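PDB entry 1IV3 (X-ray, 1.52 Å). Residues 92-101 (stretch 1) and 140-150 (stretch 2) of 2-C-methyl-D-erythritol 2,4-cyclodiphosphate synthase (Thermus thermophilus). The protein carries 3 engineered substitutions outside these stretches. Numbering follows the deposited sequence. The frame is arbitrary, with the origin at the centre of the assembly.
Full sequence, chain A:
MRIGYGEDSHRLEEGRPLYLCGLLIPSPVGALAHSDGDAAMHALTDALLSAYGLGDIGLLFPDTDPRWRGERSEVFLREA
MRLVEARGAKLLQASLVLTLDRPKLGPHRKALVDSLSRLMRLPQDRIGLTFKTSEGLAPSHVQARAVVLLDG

Stretch 1, residues 92-101: LQASLVLTLD
Stretch 2 140-150: SHVQARAVVLL

Nine backbone hydrogen bonds join the two stretches, and their spacing fixes the register. The tightest ring is at Thr 99 and Gln 143, where Gln 143 N donates to Thr 99 O at 2.7 Å and Thr 99 N to Gln 143 O at 2.8 Å, with angles at hydrogen of 163° and 171°. Moving back along stretch 1, Val 97 N reaches Arg 145 O at 2.9 Å and Arg 145 N reaches Val 97 O at 3.0 Å; Val 147 N meets Ser 95 O at 2.9 Å and Ser 95 N meets Val 147 O at 3.0 Å; Leu 149 N meets Gln 93 O at 2.9 Å and Gln 93 N meets Leu 149 O at 3.1 Å. Leu 149 O also accepts from Leu 92 N at 2.9 Å, a bifurcated end to the ladder that accompanies the departure of Leu 92 from extended geometry (phi/psi -113/-38).

These reciprocal pairs define antiparallel strands, 141-150 running at 171° to the strand of stretch 1, with axes approaching to 4.6 Å. Paired residue numbers sum to 242. Among the hydrogen-bonded pairs, Thr 99 CA lies 5.0 Å from Gln 143 CA and Val 97 CA lies 5.4 Å from Arg 145 CA; in the intervening pairs, Ala 94 CA to Val 148 CA, Leu 96 CA to Ala 146 CA and Leu 98 CA to Ala 144 CA close to 4.5, 4.1 and 4.6 Å. From Gln 93 to Thr 99 and from His 141 to Leu 150, phi lies between -157° and -101° and psi between 121° and 159°. This extended backbone also brings CA-H groups to carbonyls, as in Ala 144 CA to Val 97 O, 3.2 Å with 149° at hydrogen.

Beyond the ladder, one water accepts from Asp 101 N at 2.9 Å and donates to His 141 O at 2.7 Å, linking the backbones where direct pairing has ceased.

Side chains alternate between the sheet's faces. The face bearing Ala 94, Leu 96 and Leu 98 is apolar: Leu 96 CB lies 3.7 Å from Ala 146 CB, Leu 98 CD2 (chi1 m, chi2 t) lies 3.6 Å from Ala 144 CB, and Ala 94 CB lies 4.1 Å from Val 148 CG1 (chi1 m). Leu 96 is p, t. The other face carries Ser 95, Val 97 and Thr 99 (t, t, m) beside Val 147 (t), Arg 145 (m, t, t, 86°) and Gln 143 (m, t). Near the ends, Leu 92 CD2 and Leu 149 CD2 (residues t, p) meet at 4.0 Å, and Leu 100 CD1 (p, t) and Val 142 CG2 (p) at 4.2 Å. Altogether 735 Å² is buried, both sides summed.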

ATOM      1  N   LEU A  92       5.092  12.197 -13.327  1.00 10.61           N
ATOM      2  CA  LEU A  92       4.849  11.324 -14.464  1.00 11.16           C
ATOM      3  C   LEU A  92       3.583  10.492 -14.345  1.00 10.00           C
ATOM      4  O   LEU A  92       2.891  10.238 -15.323  1.00 12.79           O
ATOM      5  CB  LEU A  92       6.016  10.336 -14.678  1.00 14.44           C
ATOM      6  CG  LEU A  92       5.791   9.372 -15.850  1.00 28.22           C
ATOM      7  CD1 LEU A  92       5.633  10.086 -17.182  1.00 35.66           C
ATOM      8  CD2 LEU A  92       6.943   8.379 -15.948  1.00 36.87           C
ATOM      9  N   GLN A  93       3.293  10.025 -13.115  1.00 11.71           N
ATOM     10  CA  GLN A  93       2.176   9.091 -12.997  1.00  7.97           C
ATOM     11  C   GLN A  93       1.594   9.066 -11.598  1.00  8.86           C
ATOM     12  O   GLN A  93       2.398   9.245 -10.657  1.00 12.01           O
ATOM     13  CB  GLN A  93       2.669   7.665 -13.339  1.00 11.29           C
ATOM     14  CG  GLN A  93       1.504   6.681 -13.471  1.00 13.88           C
ATOM     15  CD  GLN A  93       1.829   5.439 -14.291  1.00 15.01           C
ATOM     16  OE1 GLN A  93       0.923   4.739 -14.779  1.00 14.67           O
ATOM     17  NE2 GLN A  93       3.127   5.180 -14.393  1.00  9.33           N
ATOM     18  N   ALA A  94       0.289   8.832 -11.459  1.00  7.63           N
ATOM     19  CA  ALA A  94      -0.269   8.594 -10.122  1.00  9.58           C
ATOM     20  C   ALA A  94      -1.181   7.372 -10.199  1.00 12.04           C
ATOM     21  O   ALA A  94      -1.988   7.283 -11.116  1.00 10.56           O
ATOM     22  CB  ALA A  94      -1.015   9.813  -9.580  1.00 11.42           C
ATOM     23  N   SER A  95      -1.041   6.452  -9.241  1.00 10.50           N
ATOM     24  CA  SER A  95      -1.842   5.239  -9.232  1.00  7.29           C
ATOM     25  C   SER A  95      -2.407   5.089  -7.834  1.00 15.10           C
ATOM     26  O   SER A  95      -1.608   5.052  -6.894  1.00 15.83           O
ATOM     27  CB  SER A  95      -0.986   4.021  -9.596  1.00 12.19           C
ATOM     28  OG  SER A  95      -1.813   2.860  -9.615  1.00 15.69           O
ATOM     29  N   LEU A  96      -3.734   5.043  -7.701  1.00 11.75           N
ATOM     30  CA  LEU A  96      -4.248   4.958  -6.331  1.00 13.95           C
ATOM     31  C   LEU A  96      -5.512   4.119  -6.249  1.00 15.06           C
ATOM     32  O   LEU A  96      -6.199   3.950  -7.250  1.00 10.07           O
ATOM     33  CB  LEU A  96      -4.552   6.347  -5.781  1.00 11.04           C
ATOM     34  CG  LEU A  96      -5.723   7.074  -6.441  1.00  9.02           C
ATOM     35  CD1 LEU A  96      -6.219   8.222  -5.570  1.00 13.22           C
ATOM     36  CD2 LEU A  96      -5.306   7.628  -7.799  1.00 12.58           C
ATOM     37  N   VAL A  97      -5.748   3.650  -5.023  1.00  9.42           N
ATOM     38  CA  VAL A  97      -6.931   2.849  -4.750  1.00  7.97           C
ATOM     39  C   VAL A  97      -7.779   3.556  -3.696  1.00 11.95           C
ATOM     40  O   VAL A  97      -7.266   3.964  -2.655  1.00 11.50           O
ATOM     41  CB  VAL A  97      -6.570   1.467  -4.186  1.00  9.90           C
ATOM     42  CG1 VAL A  97      -7.788   0.594  -3.978  1.00 10.82           C
ATOM     43  CG2 VAL A  97      -5.582   0.770  -5.131  1.00 12.89           C
ATOM     44  N   LEU A  98      -9.063   3.657  -4.007  1.00 10.57           N
ATOM     45  CA  LEU A  98     -10.047   4.124  -3.057  1.00 14.13           C
ATOM     46  C   LEU A  98     -10.912   2.944  -2.600  1.00 16.90           C
ATOM     47  O   LEU A  98     -11.427   2.217  -3.452  1.00 12.02           O
ATOM     48  CB  LEU A  98     -10.956   5.177  -3.657  1.00 12.23           C
ATOM     49  CG  LEU A  98     -10.225   6.324  -4.342  1.00 14.94           C
ATOM     50  CD1 LEU A  98     -11.252   7.384  -4.746  1.00 17.35           C
ATOM     51  CD2 LEU A  98      -9.148   6.911  -3.447  1.00 17.25           C
ATOM     52  N   THR A  99     -11.023   2.845  -1.278  1.00 10.39           N
ATOM     53  CA  THR A  99     -11.783   1.758  -0.672  1.00 12.87           C
ATOM     54  C   THR A  99     -12.881   2.313   0.213  1.00 16.06           C
ATOM     55  O   THR A  99     -12.629   3.122   1.113  1.00 14.73           O
ATOM     56  CB  THR A  99     -10.850   0.857   0.160  1.00 12.52           C
ATOM     57  OG1 THR A  99      -9.796   0.363  -0.678  1.00 13.41           O
ATOM     58  CG2 THR A  99     -11.604  -0.340   0.691  1.00 11.93           C
ATOM     59  N   LEU A 100     -14.107   1.899  -0.058  1.00 15.03           N
ATOM     60  CA  LEU A 100     -15.262   2.278   0.765  1.00 17.67           C
ATOM     61  C   LEU A 100     -16.454   1.409   0.369  1.00 19.43           C
ATOM     62  O   LEU A 100     -16.567   0.990  -0.791  1.00 13.17           O
ATOM     63  CB  LEU A 100     -15.578   3.764   0.636  1.00 19.89           C
ATOM     64  CG  LEU A 100     -16.267   4.267  -0.632  1.00 14.41           C
ATOM     65  CD1 LEU A 100     -16.517   5.774  -0.565  1.00 20.41           C
ATOM     66  CD2 LEU A 100     -15.455   3.937  -1.867  1.00 18.32           C
ATOM     67  N   ASP A 101     -17.318   1.105   1.334  1.00 17.91           N
ATOM     68  CA  ASP A 101     -18.420   0.182   1.047  1.00 19.08           C
ATOM     69  C   ASP A 101     -19.582   0.878   0.363  1.00 20.01           C
ATOM     70  O   ASP A 101     -20.353   0.234  -0.356  1.00 22.98           O
ATOM     71  CB  ASP A 101     -18.851  -0.516   2.350  1.00 22.27           C
ATOM     72  CG  ASP A 101     -17.734  -1.376   2.907  1.00 21.64           C
ATOM     73  OD1 ASP A 101     -16.564  -1.233   2.495  1.00 25.98           O
ATOM     74  OD2 ASP A 101     -18.006  -2.249   3.763  1.00 45.74           O
ATOM     75  N   SER A 140     -17.219   1.641   7.702  1.00 16.47           N
ATOM     76  CA  SER A 140     -17.552   3.016   8.006  1.00 17.93           C
ATOM     77  C   SER A 140     -16.379   3.961   7.774  1.00 26.90           C
ATOM     78  O   SER A 140     -16.351   5.042   8.360  1.00 19.80           O
ATOM     79  CB  SER A 140     -18.047   3.081   9.461  1.00 31.10           C
ATOM     80  OG  SER A 140     -19.335   2.483   9.551  1.00 35.07           O
ATOM     81  N   HIS A 141     -15.422   3.585   6.923  1.00 19.08           N
ATOM     82  CA  HIS A 141     -14.343   4.502   6.565  1.00 14.12           C
ATOM     83  C   HIS A 141     -14.186   4.554   5.046  1.00 12.94           C
ATOM     84  O   HIS A 141     -14.528   3.606   4.340  1.00 14.29           O
ATOM     85  CB  HIS A 141     -13.002   4.104   7.163  1.00 15.49           C
ATOM     86  CG  HIS A 141     -12.901   4.215   8.648  1.00 17.99           C
ATOM     87  ND1 HIS A 141     -12.077   5.120   9.266  1.00 21.91           N
ATOM     88  CD2 HIS A 141     -13.517   3.515   9.641  1.00 15.25           C
ATOM     89  CE1 HIS A 141     -12.200   4.983  10.580  1.00 23.07           C
ATOM     90  NE2 HIS A 141     -13.058   4.025  10.832  1.00 21.97           N
ATOM     91  N   VAL A 142     -13.658   5.673   4.581  1.00 13.94           N
ATOM     92  CA  VAL A 142     -13.130   5.753   3.217  1.00 12.96           C
ATOM     93  C   VAL A 142     -11.611   5.630   3.337  1.00 17.42           C
ATOM     94  O   VAL A 142     -11.039   6.303   4.216  1.00 16.27           O
ATOM     95  CB  VAL A 142     -13.541   7.034   2.497  1.00 15.41           C
ATOM     96  CG1 VAL A 142     -13.208   8.295   3.316  1.00 14.35           C
ATOM     97  CG2 VAL A 142     -12.886   7.098   1.123  1.00 12.81           C
ATOM     98  N   GLN A 143     -10.972   4.787   2.524  1.00 12.08           N
ATOM     99  CA  GLN A 143      -9.516   4.682   2.623  1.00  9.60           C
ATOM    100  C   GLN A 143      -8.907   5.001   1.258  1.00 19.88           C
ATOM    101  O   GLN A 143      -9.528   4.660   0.244  1.00 16.11           O
ATOM    102  CB  GLN A 143      -9.069   3.298   3.048  1.00 11.24           C
ATOM    103  CG  GLN A 143      -9.717   2.799   4.331  1.00 13.95           C
ATOM    104  CD  GLN A 143      -9.532   1.305   4.557  1.00 22.76           C
ATOM    105  OE1 GLN A 143     -10.456   0.495   4.443  1.00 23.19           O
ATOM    106  NE2 GLN A 143      -8.301   0.920   4.878  1.00 17.03           N
ATOM    107  N   ALA A 144      -7.734   5.623   1.220  1.00 10.14           N
ATOM    108  CA  ALA A 144      -7.042   5.817  -0.047  1.00  7.94           C
ATOM    109  C   ALA A 144      -5.585   5.429   0.148  1.00  9.32           C
ATOM    110  O   ALA A 144      -5.040   5.745   1.208  1.00 13.85           O
ATOM    111  CB  ALA A 144      -7.108   7.257  -0.542  1.00 11.78           C
ATOM    112  N   ARG A 145      -4.989   4.792  -0.853  1.00  8.30           N
ATOM    113  CA  ARG A 145      -3.538   4.592  -0.864  1.00  7.08           C
ATOM    114  C   ARG A 145      -3.044   4.915  -2.259  1.00  9.22           C
ATOM    115  O   ARG A 145      -3.708   4.539  -3.237  1.00 11.72           O
ATOM    116  CB  ARG A 145      -3.166   3.168  -0.442  1.00 14.51           C
ATOM    117  CG  ARG A 145      -3.767   2.787   0.913  1.00 14.19           C
ATOM    118  CD  ARG A 145      -3.244   1.429   1.388  1.00 19.65           C
ATOM    119  NE  ARG A 145      -3.635   1.245   2.795  1.00 23.33           N
ATOM    120  CZ  ARG A 145      -4.829   0.736   3.081  1.00 27.80           C
ATOM    121  NH1 ARG A 145      -5.634   0.388   2.087  1.00 19.45           N
ATOM    122  NH2 ARG A 145      -5.182   0.575   4.346  1.00 46.83           N
ATOM    123  N   ALA A 146      -1.925   5.640  -2.325  1.00  6.29           N
ATOM    124  CA  ALA A 146      -1.460   6.184  -3.587  1.00  9.49           C
ATOM    125  C   ALA A 146       0.051   6.018  -3.769  1.00 12.34           C
ATOM    126  O   ALA A 146       0.761   6.197  -2.781  1.00 10.60           O
ATOM    127  CB  ALA A 146      -1.769   7.681  -3.719  1.00 10.13           C
ATOM    128  N   VAL A 147       0.461   5.732  -5.006  1.00  9.34           N
ATOM    129  CA  VAL A 147       1.891   5.787  -5.367  1.00  8.52           C
ATOM    130  C   VAL A 147       2.049   6.827  -6.467  1.00  9.02           C
ATOM    131  O   VAL A 147       1.234   6.875  -7.409  1.00  9.73           O
ATOM    132  CB  VAL A 147       2.431   4.428  -5.846  1.00 11.91           C
ATOM    133  CG1 VAL A 147       3.927   4.418  -6.048  1.00 17.04           C
ATOM    134  CG2 VAL A 147       2.088   3.337  -4.830  1.00 12.31           C
ATOM    135  N   VAL A 148       3.063   7.661  -6.365  1.00  7.72           N
ATOM    136  CA  VAL A 148       3.319   8.582  -7.483  1.00  8.07           C
ATOM    137  C   VAL A 148       4.722   8.307  -8.013  1.00  8.27           C
ATOM    138  O   VAL A 148       5.632   7.829  -7.305  1.00  9.83           O
ATOM    139  CB  VAL A 148       3.196  10.067  -7.091  1.00  9.88           C
ATOM    140  CG1 VAL A 148       1.773  10.425  -6.696  1.00 11.87           C
ATOM    141  CG2 VAL A 148       4.166  10.376  -5.961  1.00  8.60           C
ATOM    142  N   LEU A 149       4.880   8.617  -9.296  1.00  9.45           N
ATOM    143  CA  LEU A 149       6.184   8.422  -9.940  1.00  9.37           C
ATOM    144  C   LEU A 149       6.579   9.747 -10.578  1.00 15.09           C
ATOM    145  O   LEU A 149       5.720  10.363 -11.225  1.00 12.39           O
ATOM    146  CB  LEU A 149       6.061   7.296 -10.950  1.00 17.63           C
ATOM    147  CG  LEU A 149       7.298   6.864 -11.729  1.00 24.57           C
ATOM    148  CD1 LEU A 149       8.341   6.277 -10.794  1.00 20.48           C
ATOM    149  CD2 LEU A 149       6.892   5.880 -12.828  1.00 17.88           C
ATOM    150  N   LEU A 150       7.821  10.141 -10.391  1.00 10.84           N
ATOM    151  CA  LEU A 150       8.272  11.435 -10.891  1.00 14.77           C
ATOM    152  C   LEU A 150       9.631  11.325 -11.588  1.00 15.73           C
ATOM    153  O   LEU A 150      10.478  10.595 -11.080  1.00 13.89           O
ATOM    154  CB  LEU A 150       8.387  12.432  -9.739  1.00 15.08           C
ATOM    155  CG  LEU A 150       7.140  12.629  -8.871  1.00 19.11           C
ATOM    156  CD1 LEU A 150       7.319  11.886  -7.560  1.00 11.75           C
ATOM    157  CD2 LEU A 150       6.856  14.096  -8.614  1.00 22.56           C
TER
HETATM  158  O   HOH W   1     -16.798   2.136   3.975  1.00 18.20           O